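Local coordinates for putative exported protein (Bordetella pertussis Tohama I, PDB 2PFZ) that binds pyroglutamic acid as an extracytoplasmic solute receptor of the DctP family, probably delivering it to a tripartite ATP-independent periplasmic (TRAP) transporter, at residues K51-Q55 / S108-M112; M171-D177 / T189-I195; G80-L84 / V275-L280; N18-F22 / A235-G239; T1-T7 / K33-H39. Residue numbers count along the deposited sequence, not the author numbering.

Contact 1. Residues K51-Q55 / S108-M112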
# COMPACT_ATOMS: atom_id res chain seq x y z
N LYS A 51 6.70 7.87 -8.38
CA LYS A 51 8.11 7.54 -8.15
C LYS A 51 8.99 8.25 -9.17
O LYS A 51 10.02 8.83 -8.81
CB LYS A 51 8.39 6.02 -8.16
CG LYS A 51 9.85 5.63 -7.73
CD LYS A 51 10.15 4.11 -8.02
CE LYS A 51 11.07 3.97 -9.28
NZ LYS A 51 10.94 5.16 -10.28
N ARG A 52 8.56 8.22 -10.44
CA ARG A 52 9.29 8.93 -11.51
C ARG A 52 9.28 10.45 -11.27
O ARG A 52 10.29 11.12 -11.52
CB ARG A 52 8.68 8.58 -12.88
CG ARG A 52 9.39 9.16 -14.10
CD ARG A 52 8.85 10.56 -14.49
NE ARG A 52 7.46 10.53 -14.94
CZ ARG A 52 6.58 11.51 -14.76
NH1 ARG A 52 6.96 12.61 -14.12
NH2 ARG A 52 5.33 11.39 -15.20
N ALA A 53 8.17 10.98 -10.77
CA ALA A 53 8.08 12.41 -10.44
C ALA A 53 9.12 12.83 -9.40
O ALA A 53 9.76 13.86 -9.55
CB ALA A 53 6.67 12.76 -10.00
N VAL A 54 9.29 12.02 -8.35
CA VAL A 54 10.29 12.30 -7.31
C VAL A 54 11.72 11.99 -7.81
O VAL A 54 12.65 12.70 -7.49
CB VAL A 54 9.99 11.51 -6.00
CG1 VAL A 54 11.11 11.72 -4.96
CG2 VAL A 54 8.65 11.92 -5.42
N GLN A 55 11.88 10.93 -8.61
CA GLN A 55 13.18 10.61 -9.17
C GLN A 55 13.77 11.77 -9.98
O GLN A 55 14.98 12.04 -9.90
CB GLN A 55 13.10 9.38 -10.07
CG GLN A 55 14.46 8.91 -10.53
CD GLN A 55 14.40 7.69 -11.40
OE1 GLN A 55 15.42 7.25 -11.92
NE2 GLN A 55 13.21 7.11 -11.55
N SER A 108 20.22 4.04 -5.39
CA SER A 108 20.74 3.84 -6.76
C SER A 108 20.07 4.72 -7.81
O SER A 108 20.58 4.87 -8.93
CB SER A 108 20.63 2.37 -7.18
OG SER A 108 19.29 2.05 -7.53
N GLN A 109 18.92 5.29 -7.46
CA GLN A 109 18.17 6.19 -8.33
C GLN A 109 17.99 7.58 -7.69
O GLN A 109 17.05 8.30 -8.00
CB GLN A 109 16.79 5.60 -8.69
CG GLN A 109 16.84 4.28 -9.47
CD GLN A 109 15.46 3.65 -9.68
OE1 GLN A 109 14.47 4.01 -9.01
NE2 GLN A 109 15.39 2.68 -10.60
N GLY A 110 18.88 7.93 -6.76
CA GLY A 110 18.88 9.27 -6.16
C GLY A 110 17.72 9.62 -5.25
O GLY A 110 17.39 10.81 -5.13
N MET A 111 17.12 8.62 -4.60
CA MET A 111 16.01 8.88 -3.66
C MET A 111 16.27 8.34 -2.26
O MET A 111 17.07 7.41 -2.07
CB MET A 111 14.68 8.31 -4.19
CG MET A 111 14.24 9.01 -5.46
SD MET A 111 12.76 8.32 -6.17
CE MET A 111 13.45 6.96 -7.11
N MET A 112 15.59 8.94 -1.29
CA MET A 112 15.59 8.46 0.09
C MET A 112 14.23 7.96 0.51
O MET A 112 13.20 8.48 0.08
CB MET A 112 15.97 9.59 1.04
CG MET A 112 17.22 10.26 0.65
SD MET A 112 17.49 11.77 1.58
CE MET A 112 16.95 11.24 3.21
O HOH W 1 17.24 10.83 -9.11
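Start at Lys51, on the helical segment 51-55. Its aliphatic chain runs along the gap to 108-112: CE comes 3.4 Å from OE1 of Gln109 and CG 3.9 Å from CE of Met111, while NZ makes a weak, long ion pair with Glu72. One turn on, Val54 touches the sulphur, its CG1 lying 4.0 Å from SD of Met111. Gln55 completes the surface. Its CB is 3.8 Å from CE of Met111, its CG 3.7 Å from the carbonyl O of Gln109, and one water donates to both Gln55 O (2.7 Å) and Gln109 O (2.8 Å). No direct hydrogen bond crosses between the segments, so that water is their polar link. Met111 thus sits against the last turn of helix 50-55, with Leu211 of the adjacent strand touching it as well. Across the gap the chain is turning from helix 88-107 into strand 111-118: Gly110, with positive phi, is the C-prime residue of a Schellman motif, a classic helix C-terminal stop.

Contact 2. Residues M171-D177 / T189-I195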
# COMPACT_ATOMS: atom_id res chain seq x y z
N MET A 171 -16.94 0.73 -10.44
CA MET A 171 -17.98 -0.06 -9.81
C MET A 171 -19.35 0.37 -10.29
O MET A 171 -20.19 -0.47 -10.60
CB MET A 171 -17.92 0.04 -8.29
CG MET A 171 -16.77 -0.76 -7.68
SD MET A 171 -16.76 -0.70 -5.87
CE MET A 171 -16.46 1.05 -5.63
N ALA A 172 -19.55 1.68 -10.36
CA ALA A 172 -20.84 2.27 -10.73
C ALA A 172 -21.24 1.93 -12.16
O ALA A 172 -22.43 1.87 -12.47
CB ALA A 172 -20.82 3.77 -10.52
N THR A 173 -20.25 1.71 -13.02
CA THR A 173 -20.51 1.33 -14.41
C THR A 173 -20.38 -0.19 -14.65
O THR A 173 -20.66 -0.66 -15.75
CB THR A 173 -19.57 2.07 -15.38
OG1 THR A 173 -18.22 1.67 -15.14
CG2 THR A 173 -19.72 3.59 -15.21
N GLY A 174 -19.96 -0.93 -13.63
CA GLY A 174 -19.97 -2.40 -13.69
C GLY A 174 -18.83 -3.06 -14.44
O GLY A 174 -18.92 -4.24 -14.83
N VAL A 175 -17.73 -2.33 -14.61
CA VAL A 175 -16.55 -2.90 -15.25
C VAL A 175 -15.92 -3.99 -14.38
O VAL A 175 -15.31 -4.94 -14.89
CB VAL A 175 -15.50 -1.80 -15.59
CG1 VAL A 175 -14.27 -2.40 -16.22
CG2 VAL A 175 -16.11 -0.74 -16.53
N ILE A 176 -16.06 -3.84 -13.06
CA ILE A 176 -15.53 -4.80 -12.07
C ILE A 176 -16.56 -5.07 -10.98
O ILE A 176 -17.32 -4.18 -10.61
CB ILE A 176 -14.18 -4.31 -11.44
CG1 ILE A 176 -14.36 -3.02 -10.60
CG2 ILE A 176 -13.11 -4.15 -12.51
CD1 ILE A 176 -14.59 -3.28 -9.07
N ASP A 177 -16.58 -6.31 -10.47
CA ASP A 177 -17.59 -6.76 -9.49
C ASP A 177 -16.97 -7.22 -8.16
O ASP A 177 -17.69 -7.63 -7.22
CB ASP A 177 -18.44 -7.92 -10.08
CG ASP A 177 -17.59 -9.13 -10.54
OD1 ASP A 177 -16.44 -9.30 -10.09
OD2 ASP A 177 -18.08 -9.96 -11.35
N THR A 189 -14.66 4.55 -0.79
CA THR A 189 -15.16 4.54 -2.16
C THR A 189 -16.63 4.13 -2.18
O THR A 189 -17.23 3.93 -3.26
CB THR A 189 -14.33 3.61 -3.08
OG1 THR A 189 -14.37 2.26 -2.59
CG2 THR A 189 -12.88 4.12 -3.24
N LYS A 190 -17.21 4.01 -0.99
CA LYS A 190 -18.57 3.51 -0.79
C LYS A 190 -18.84 2.23 -1.59
O LYS A 190 -19.86 2.13 -2.28
CB LYS A 190 -19.60 4.61 -1.13
CG LYS A 190 -19.56 5.76 -0.16
CD LYS A 190 -20.95 6.36 0.05
CE LYS A 190 -21.23 7.49 -0.92
NZ LYS A 190 -20.96 8.79 -0.25
N THR A 191 -17.92 1.27 -1.46
CA THR A 191 -18.00 -0.04 -2.15
C THR A 191 -19.26 -0.81 -1.76
O THR A 191 -19.80 -1.58 -2.56
CB THR A 191 -16.71 -0.86 -1.88
OG1 THR A 191 -15.66 -0.29 -2.64
CG2 THR A 191 -16.84 -2.33 -2.32
N TYR A 192 -19.74 -0.57 -0.54
CA TYR A 192 -20.98 -1.18 -0.05
C TYR A 192 -22.23 -0.89 -0.89
O TYR A 192 -23.22 -1.65 -0.82
CB TYR A 192 -21.21 -0.78 1.41
CG TYR A 192 -21.24 0.72 1.67
CD1 TYR A 192 -20.13 1.37 2.20
CD2 TYR A 192 -22.39 1.47 1.40
CE1 TYR A 192 -20.16 2.76 2.45
CE2 TYR A 192 -22.42 2.84 1.66
CZ TYR A 192 -21.31 3.47 2.17
OH TYR A 192 -21.37 4.81 2.44
N GLU A 193 -22.21 0.18 -1.68
CA GLU A 193 -23.31 0.45 -2.59
C GLU A 193 -23.43 -0.62 -3.71
O GLU A 193 -24.53 -0.90 -4.20
CB GLU A 193 -23.19 1.87 -3.16
CG GLU A 193 -23.38 2.95 -2.11
CD GLU A 193 -23.19 4.36 -2.63
OE1 GLU A 193 -22.63 4.52 -3.73
OE2 GLU A 193 -23.61 5.32 -1.94
N TYR A 194 -22.32 -1.26 -4.06
CA TYR A 194 -22.25 -2.12 -5.23
C TYR A 194 -21.81 -3.53 -4.94
O TYR A 194 -22.12 -4.45 -5.70
CB TYR A 194 -21.30 -1.52 -6.26
CG TYR A 194 -21.73 -0.17 -6.76
CD1 TYR A 194 -22.72 -0.06 -7.74
CD2 TYR A 194 -21.17 0.99 -6.25
CE1 TYR A 194 -23.13 1.19 -8.20
CE2 TYR A 194 -21.57 2.24 -6.71
CZ TYR A 194 -22.54 2.33 -7.68
OH TYR A 194 -22.94 3.57 -8.15
N ILE A 195 -21.07 -3.70 -3.85
CA ILE A 195 -20.49 -5.00 -3.52
C ILE A 195 -20.82 -5.30 -2.05
O ILE A 195 -20.59 -4.46 -1.18
CB ILE A 195 -18.96 -5.02 -3.80
CG1 ILE A 195 -18.68 -4.68 -5.27
CG2 ILE A 195 -18.37 -6.36 -3.47
CD1 ILE A 195 -17.20 -4.49 -5.62
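Met171, in the last turn of the helix that begins at 167, does most of the work here. With chi1 m, chi2 t and chi3 m, its side chain extends across the gap and then bends, putting CE 3.4 Å from Thr191 OG1 and 3.8 Å from Thr189 O, with SD 3.8 Å from CD1 of Ile195. Ile195 (m, t) reaches back with the same CD1, 3.6 Å from the carbonyl O of Asp177 and 4.5 Å from CD1 of Ile176. Tyr194, chi1 m, lays one ring face over the backbone, where Met171 O and Ala172 N lie; its CD2 is 4.0 Å from Met171 CB, and Ala172 CB sits 3.6 Å from CZ. The two threonines differ: Thr189 is p and Thr191 m, which brings their hydroxyls to 2.9 Å (OG1 to OG1). Both also have outside partners, Thr189 OG1 the carbonyl of Thr185 and Thr191 OG1 the hydroxyl of Tyr179. Thr185 belongs to the pyroglutamate pocket, and the Thr189 side chain is about 7 Å from the ligand. With no hydrogen bond between 171-177 and 189-195, van der Waals packing joins them, while the threonine hydroxyls find partners on their own side and beyond.

Contact 3. Residues G80-L84 / V275-L280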
# COMPACT_ATOMS: atom_id res chain seq x y z
N GLY A 80 3.40 -7.46 -1.03
CA GLY A 80 2.18 -7.85 -1.72
C GLY A 80 2.06 -9.35 -1.89
O GLY A 80 1.08 -9.84 -2.47
N LEU A 81 3.07 -10.11 -1.45
CA LEU A 81 2.99 -11.58 -1.57
C LEU A 81 1.96 -12.09 -0.56
O LEU A 81 2.06 -11.71 0.60
CB LEU A 81 4.35 -12.21 -1.27
CG LEU A 81 5.46 -11.87 -2.27
CD1 LEU A 81 6.79 -12.50 -1.79
CD2 LEU A 81 5.11 -12.33 -3.69
N PRO A 82 0.95 -12.89 -0.99
CA PRO A 82 -0.06 -13.36 -0.00
C PRO A 82 0.44 -14.42 0.97
O PRO A 82 1.33 -15.23 0.67
CB PRO A 82 -1.20 -13.94 -0.87
CG PRO A 82 -0.68 -14.10 -2.21
CD PRO A 82 0.64 -13.33 -2.37
N PHE A 83 -0.13 -14.38 2.16
CA PHE A 83 0.14 -15.37 3.20
C PHE A 83 1.61 -15.57 3.57
O PHE A 83 2.08 -16.68 3.77
CB PHE A 83 -0.65 -16.67 2.90
CG PHE A 83 -2.12 -16.45 3.12
CD1 PHE A 83 -2.64 -16.57 4.41
CD2 PHE A 83 -2.94 -16.00 2.10
CE1 PHE A 83 -3.96 -16.31 4.67
CE2 PHE A 83 -4.31 -15.73 2.38
CZ PHE A 83 -4.78 -15.90 3.67
N LEU A 84 2.30 -14.44 3.66
CA LEU A 84 3.67 -14.36 4.13
C LEU A 84 3.70 -13.57 5.44
O LEU A 84 4.37 -13.99 6.38
CB LEU A 84 4.55 -13.68 3.07
CG LEU A 84 6.01 -13.48 3.46
CD1 LEU A 84 6.72 -14.79 3.73
CD2 LEU A 84 6.66 -12.70 2.33
N VAL A 275 -1.28 -20.40 -3.36
CA VAL A 275 -0.98 -19.29 -4.31
C VAL A 275 0.20 -18.46 -3.81
O VAL A 275 1.15 -18.19 -4.56
CB VAL A 275 -2.22 -18.35 -4.50
CG1 VAL A 275 -1.85 -17.10 -5.33
CG2 VAL A 275 -3.42 -19.10 -5.15
N GLY A 276 0.15 -18.09 -2.54
CA GLY A 276 1.25 -17.36 -1.89
C GLY A 276 2.61 -18.07 -2.00
O GLY A 276 3.62 -17.42 -2.27
N LYS A 277 2.64 -19.39 -1.74
CA LYS A 277 3.90 -20.16 -1.81
C LYS A 277 4.45 -20.22 -3.24
O LYS A 277 5.66 -20.10 -3.45
CB LYS A 277 3.73 -21.58 -1.27
CG LYS A 277 3.64 -21.63 0.25
CD LYS A 277 4.37 -22.86 0.78
CE LYS A 277 3.46 -24.08 0.93
NZ LYS A 277 2.91 -24.14 2.32
N ARG A 278 3.56 -20.39 -4.20
CA ARG A 278 3.92 -20.29 -5.61
C ARG A 278 4.51 -18.90 -5.91
O ARG A 278 5.59 -18.79 -6.51
CB ARG A 278 2.69 -20.55 -6.47
CG ARG A 278 2.80 -20.17 -7.91
CD ARG A 278 1.48 -19.57 -8.40
NE ARG A 278 0.27 -20.11 -7.75
CZ ARG A 278 -0.29 -21.30 -8.01
NH1 ARG A 278 0.25 -22.11 -8.91
NH2 ARG A 278 -1.38 -21.68 -7.35
N MET A 279 3.83 -17.85 -5.49
CA MET A 279 4.34 -16.49 -5.73
C MET A 279 5.67 -16.17 -5.01
O MET A 279 6.49 -15.41 -5.54
CB MET A 279 3.28 -15.44 -5.40
CG MET A 279 2.10 -15.46 -6.39
SD MET A 279 0.87 -14.22 -5.97
CE MET A 279 1.66 -12.71 -6.54
N LEU A 280 5.88 -16.75 -3.83
CA LEU A 280 7.14 -16.56 -3.10
C LEU A 280 8.27 -17.31 -3.81
O LEU A 280 9.38 -16.78 -3.94
CB LEU A 280 7.03 -17.05 -1.64
CG LEU A 280 8.34 -17.05 -0.81
CD1 LEU A 280 8.96 -15.67 -0.72
CD2 LEU A 280 8.08 -17.58 0.61
O HOH W 2 3.97 -15.51 -0.17
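This is loop-on-helix packing in a family 7 solute-binding protein: the loop 80-84, leading toward helix 88-107, lies across helix 266-287 near the C-terminal end of the chain. Follow the helix. Val275 makes a light contact, CG1 being 4.5 Å from CG of Pro82. At Gly276 the backbones come closest, CA to CA 4.6 Å from Pro82; a CB here would run into Pro82 O, so the absent side chain is what lets the loop settle on the helix. Met279, one turn later, turns inward and sets SD 3.7 Å from CD of Pro82, while its CB is 4.0 Å from CD2 of Leu81; the same side chain also packs on Val147, Ile151 and Leu154 of helix 146-155. Leu280 then places CD1 4.0 Å from Leu81 CD1 and CD2 4.4 Å from Leu84 CD1, with Ile295 of the following helix against both Leu84 and Leu280. The polar part centres on Pro82 O: it accepts a CA-H...O contact from Gly276 CA at 3.3 Å and a hydrogen bond from a water at 2.8 Å, which also donates to Gly276 O at 2.9 Å.

Contact 4. Residues N18-F22 / A235-G239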
# COMPACT_ATOMS: atom_id res chain seq x y z
N ASN A 18 -2.69 11.21 7.74
CA ASN A 18 -1.35 11.17 8.36
C ASN A 18 -0.42 12.18 7.68
O ASN A 18 0.38 12.87 8.35
CB ASN A 18 -0.74 9.76 8.27
CG ASN A 18 0.47 9.57 9.13
OD1 ASN A 18 0.51 10.02 10.28
ND2 ASN A 18 1.46 8.88 8.61
N LEU A 19 -0.48 12.22 6.34
CA LEU A 19 0.39 13.13 5.58
C LEU A 19 0.11 14.59 5.96
O LEU A 19 1.03 15.42 5.99
CB LEU A 19 0.19 12.97 4.06
CG LEU A 19 0.92 11.79 3.42
CD1 LEU A 19 0.28 11.48 2.04
CD2 LEU A 19 2.39 12.11 3.26
N THR A 20 -1.16 14.87 6.22
CA THR A 20 -1.63 16.20 6.62
C THR A 20 -0.99 16.62 7.96
O THR A 20 -0.48 17.74 8.09
CB THR A 20 -3.17 16.28 6.62
OG1 THR A 20 -3.65 16.08 5.28
CG2 THR A 20 -3.68 17.64 7.11
N GLN A 21 -0.97 15.70 8.92
CA GLN A 21 -0.27 15.94 10.19
C GLN A 21 1.24 16.05 9.99
O GLN A 21 1.90 16.86 10.65
CB GLN A 21 -0.60 14.87 11.22
CG GLN A 21 -0.13 15.21 12.65
CD GLN A 21 -0.54 16.60 13.12
OE1 GLN A 21 0.31 17.45 13.39
NE2 GLN A 21 -1.84 16.85 13.19
N PHE A 22 1.78 15.21 9.11
CA PHE A 22 3.20 15.21 8.76
C PHE A 22 3.63 16.58 8.26
O PHE A 22 4.64 17.12 8.73
CB PHE A 22 3.48 14.14 7.70
CG PHE A 22 4.81 14.28 7.00
CD1 PHE A 22 5.99 14.04 7.68
CD2 PHE A 22 4.86 14.61 5.64
CE1 PHE A 22 7.22 14.16 7.04
CE2 PHE A 22 6.10 14.76 4.99
CZ PHE A 22 7.27 14.52 5.68
N ALA A 235 5.71 10.47 11.72
CA ALA A 235 4.68 10.08 10.72
C ALA A 235 4.57 8.56 10.61
O ALA A 235 3.46 8.03 10.48
CB ALA A 235 4.98 10.68 9.35
N GLU A 236 5.71 7.88 10.62
CA GLU A 236 5.71 6.42 10.57
C GLU A 236 5.01 5.84 11.78
O GLU A 236 4.21 4.94 11.63
CB GLU A 236 7.10 5.83 10.47
CG GLU A 236 7.06 4.37 10.00
CD GLU A 236 8.42 3.85 9.62
OE1 GLU A 236 8.87 4.12 8.48
OE2 GLU A 236 9.04 3.13 10.45
N GLU A 237 5.34 6.33 12.97
CA GLU A 237 4.73 5.85 14.22
C GLU A 237 3.23 6.06 14.22
O GLU A 237 2.45 5.13 14.48
CB GLU A 237 5.38 6.56 15.44
CG GLU A 237 4.76 6.14 16.78
CD GLU A 237 5.75 6.10 17.94
OE1 GLU A 237 6.91 5.66 17.74
OE2 GLU A 237 5.35 6.48 19.07
N ARG A 238 2.82 7.29 13.90
CA ARG A 238 1.42 7.67 13.86
C ARG A 238 0.66 6.88 12.79
O ARG A 238 -0.48 6.51 13.00
CB ARG A 238 1.26 9.17 13.62
CG ARG A 238 -0.19 9.71 13.63
CD ARG A 238 -0.27 11.17 13.18
NE ARG A 238 0.86 11.94 13.63
CZ ARG A 238 1.81 12.51 12.87
NH1 ARG A 238 1.83 12.43 11.52
NH2 ARG A 238 2.76 13.16 13.51
N GLY A 239 1.29 6.67 11.63
CA GLY A 239 0.62 6.02 10.48
C GLY A 239 0.32 4.55 10.78
O GLY A 239 -0.78 4.06 10.50
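Asn18 and Arg238 carry this near-antiparallel helix pair, whose local axes pass 9.8 Å apart at 150°. Asn18, with the largest area buried, reaches across and uses both ends of its amide: ND2 donates to the carbonyl O of Ala235 at 2.9 Å, and OD1 accepts from Arg238 NH1 at 3.0 Å. ND2 also lies 3.5 Å from CA of Gly239, where a CB would collide with it. Arg238 comes the other way. One face of its guanidinium rests on Gln21, whose CG is 3.3 Å from CZ, while Asn18 OD1 approaches its edge; NH2 forms a salt bridge with Asp25, further along helix 14-30. Ala235 closes the apolar end of the contact, its CB 3.9 Å from CD1 of Phe22. That ring goes on to meet Tyr115 of strand 111-118 edge-to-face. Helix 14-30 thus packs on helix 222-256 through Asn18, Gln21 and Phe22, while Leu19 turns away from that helix onto Leu5 and Leu38 of strands 2-6 and 35-39.

Contact 5. Residues T1-T7 / K33-H39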
# COMPACT_ATOMS: atom_id res chain seq x y z
N THR A 1 11.77 27.30 2.13
CA THR A 1 11.69 26.26 1.07
C THR A 1 10.28 25.68 0.95
O THR A 1 9.65 25.34 1.95
CB THR A 1 12.73 25.16 1.31
OG1 THR A 1 14.04 25.75 1.23
CG2 THR A 1 12.60 24.04 0.27
N LYS A 2 9.83 25.55 -0.30
CA LYS A 2 8.51 25.05 -0.59
C LYS A 2 8.64 23.76 -1.42
O LYS A 2 9.33 23.74 -2.43
CB LYS A 2 7.73 26.14 -1.35
CG LYS A 2 6.27 25.91 -1.49
CD LYS A 2 5.49 27.14 -0.99
CE LYS A 2 4.13 27.22 -1.64
NZ LYS A 2 3.56 28.58 -1.48
N TRP A 3 7.98 22.70 -0.95
CA TRP A 3 8.00 21.42 -1.67
C TRP A 3 6.58 21.02 -2.03
O TRP A 3 5.63 21.41 -1.34
CB TRP A 3 8.61 20.30 -0.82
CG TRP A 3 10.10 20.24 -0.73
CD1 TRP A 3 11.00 21.17 -1.21
CD2 TRP A 3 10.87 19.24 -0.06
NE1 TRP A 3 12.28 20.78 -0.88
CE2 TRP A 3 12.23 19.61 -0.18
CE3 TRP A 3 10.55 18.06 0.64
CZ2 TRP A 3 13.27 18.82 0.35
CZ3 TRP A 3 11.58 17.30 1.17
CH2 TRP A 3 12.92 17.68 1.03
N ASP A 4 6.44 20.23 -3.08
CA ASP A 4 5.14 19.62 -3.43
C ASP A 4 5.19 18.13 -3.21
O ASP A 4 6.20 17.49 -3.49
CB ASP A 4 4.80 19.86 -4.89
CG ASP A 4 4.49 21.31 -5.17
OD1 ASP A 4 3.49 21.87 -4.62
OD2 ASP A 4 5.25 21.88 -5.98
N LEU A 5 4.07 17.58 -2.73
CA LEU A 5 4.02 16.17 -2.36
C LEU A 5 2.74 15.56 -2.91
O LEU A 5 1.66 15.78 -2.36
CB LEU A 5 4.05 16.02 -0.82
CG LEU A 5 4.32 14.61 -0.24
CD1 LEU A 5 4.66 14.67 1.26
CD2 LEU A 5 3.21 13.59 -0.51
N PRO A 6 2.83 14.85 -4.04
CA PRO A 6 1.64 14.18 -4.54
C PRO A 6 1.29 12.89 -3.78
O PRO A 6 2.18 12.11 -3.40
CB PRO A 6 2.01 13.86 -5.99
CG PRO A 6 3.45 13.63 -5.95
CD PRO A 6 3.96 14.68 -4.96
N THR A 7 0.00 12.71 -3.54
CA THR A 7 -0.52 11.43 -3.11
C THR A 7 -1.68 11.03 -4.02
O THR A 7 -2.40 11.89 -4.57
CB THR A 7 -0.93 11.45 -1.61
OG1 THR A 7 -1.66 10.27 -1.29
CG2 THR A 7 -1.84 12.64 -1.27
N LYS A 33 10.69 26.81 7.94
CA LYS A 33 11.65 26.86 6.85
C LYS A 33 11.36 25.81 5.75
O LYS A 33 11.88 25.91 4.64
CB LYS A 33 13.08 26.73 7.39
CG LYS A 33 14.17 27.25 6.45
CD LYS A 33 14.11 28.80 6.22
CE LYS A 33 15.09 29.25 5.09
NZ LYS A 33 14.48 29.43 3.73
N LEU A 34 10.53 24.82 6.05
CA LEU A 34 10.10 23.88 5.02
C LEU A 34 8.59 23.74 5.01
O LEU A 34 7.99 23.22 5.96
CB LEU A 34 10.78 22.52 5.19
CG LEU A 34 10.48 21.43 4.15
CD1 LEU A 34 10.67 21.95 2.72
CD2 LEU A 34 11.31 20.16 4.41
N LYS A 35 7.97 24.21 3.92
CA LYS A 35 6.52 24.13 3.78
C LYS A 35 6.17 23.16 2.68
O LYS A 35 6.58 23.35 1.54
CB LYS A 35 5.90 25.50 3.51
CG LYS A 35 6.20 26.52 4.62
CD LYS A 35 4.98 27.33 4.97
CE LYS A 35 5.34 28.54 5.83
NZ LYS A 35 5.64 28.18 7.24
N ILE A 36 5.42 22.13 3.03
CA ILE A 36 5.06 21.11 2.04
C ILE A 36 3.58 21.22 1.69
O ILE A 36 2.71 21.23 2.57
CB ILE A 36 5.42 19.68 2.51
CG1 ILE A 36 6.92 19.56 2.77
CG2 ILE A 36 4.98 18.62 1.45
CD1 ILE A 36 7.31 18.33 3.61
N THR A 37 3.32 21.33 0.40
CA THR A 37 1.99 21.35 -0.12
C THR A 37 1.64 19.96 -0.61
O THR A 37 2.36 19.38 -1.43
CB THR A 37 1.88 22.35 -1.28
OG1 THR A 37 2.20 23.65 -0.79
CG2 THR A 37 0.48 22.39 -1.84
N LEU A 38 0.53 19.45 -0.08
CA LEU A 38 0.01 18.14 -0.47
C LEU A 38 -0.92 18.27 -1.65
O LEU A 38 -1.79 19.16 -1.67
CB LEU A 38 -0.79 17.53 0.68
CG LEU A 38 -0.07 17.00 1.91
CD1 LEU A 38 -1.15 16.50 2.85
CD2 LEU A 38 0.87 15.86 1.53
N HIS A 39 -0.76 17.37 -2.62
CA HIS A 39 -1.65 17.32 -3.77
C HIS A 39 -2.36 16.00 -3.75
O HIS A 39 -1.80 14.99 -4.14
CB HIS A 39 -0.84 17.47 -5.04
CG HIS A 39 -0.26 18.83 -5.19
ND1 HIS A 39 0.96 19.20 -4.67
CD2 HIS A 39 -0.78 19.95 -5.75
CE1 HIS A 39 1.18 20.48 -4.92
NE2 HIS A 39 0.14 20.95 -5.58
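Seven backbone hydrogen bonds run the length of the pair. Thr1 N donates to Lys33 O (2.9 Å) and Lys35 N to Thr1 O (2.8 Å); then come Trp3 N to Lys35 O (2.9 Å), Thr37 N to Trp3 O (2.9 Å), Leu5 N to Thr37 O (2.8 Å), His39 N to Leu5 O (2.9 Å) and Thr7 N to His39 O (3.0 Å). Residues 1, 3, 5 and 7 thus bond to the odd-numbered residues opposite, the zigzag of a parallel ladder. In between, CA-H...O contacts fill the gaps, such as Lys2 CA to Lys35 O (3.3 Å) and Ile36 CA to Trp3 O (3.4 Å). The strands are the two ends of a beta-alpha-beta crossover, with helix 14-30 as the connection, the kind of unit common in periplasmic binding proteins. Apolar packing gathers on the face of Trp3, Leu5, Ile36 and Leu38. Leu5 CB meets Ile36 CG2 at 3.6 Å and Leu5 CD2 meets Leu38 CD2 at 3.8 Å. Just before strand 35-39, Leu34 CD1 makes a CH-pi contact with Trp3, 3.8 Å from the centroid of its five-membered ring and almost on the normal. Helix 14-30 reaches this face through Val23, touching Ile36, and Thr20, touching Leu38. Lys2, Asp4 and Pro6, with Lys35, Thr37 and His39, occupy the other face, where Lys35 NZ forms a salt bridge with Asp27 of helix 14-30.

How the contacts relate
From the N terminus, contact 5 closes first, pairing strand 2-6 with strand 35-39 around helix 14-30. That helix opens contact 4, which waits until helix 222-256 to close, so contacts 4 and 5 cross; they also touch, with Leu19 and Thr20 packing on Leu5, Thr7 and Leu38. Contact 1 then joins helix 50-55 to the start of strand 111-118, wholly within the span of contact 4. Contact 3 opens at 80-84, before contact 1 has closed, and ends on helix 266-287, crossing both contact 1 and contact 4. Contact 2, inside the spans of contacts 3 and 4, ties the helix beginning at 167 to the loop before strand 197-199, about 34 Å centre to centre from contact 1.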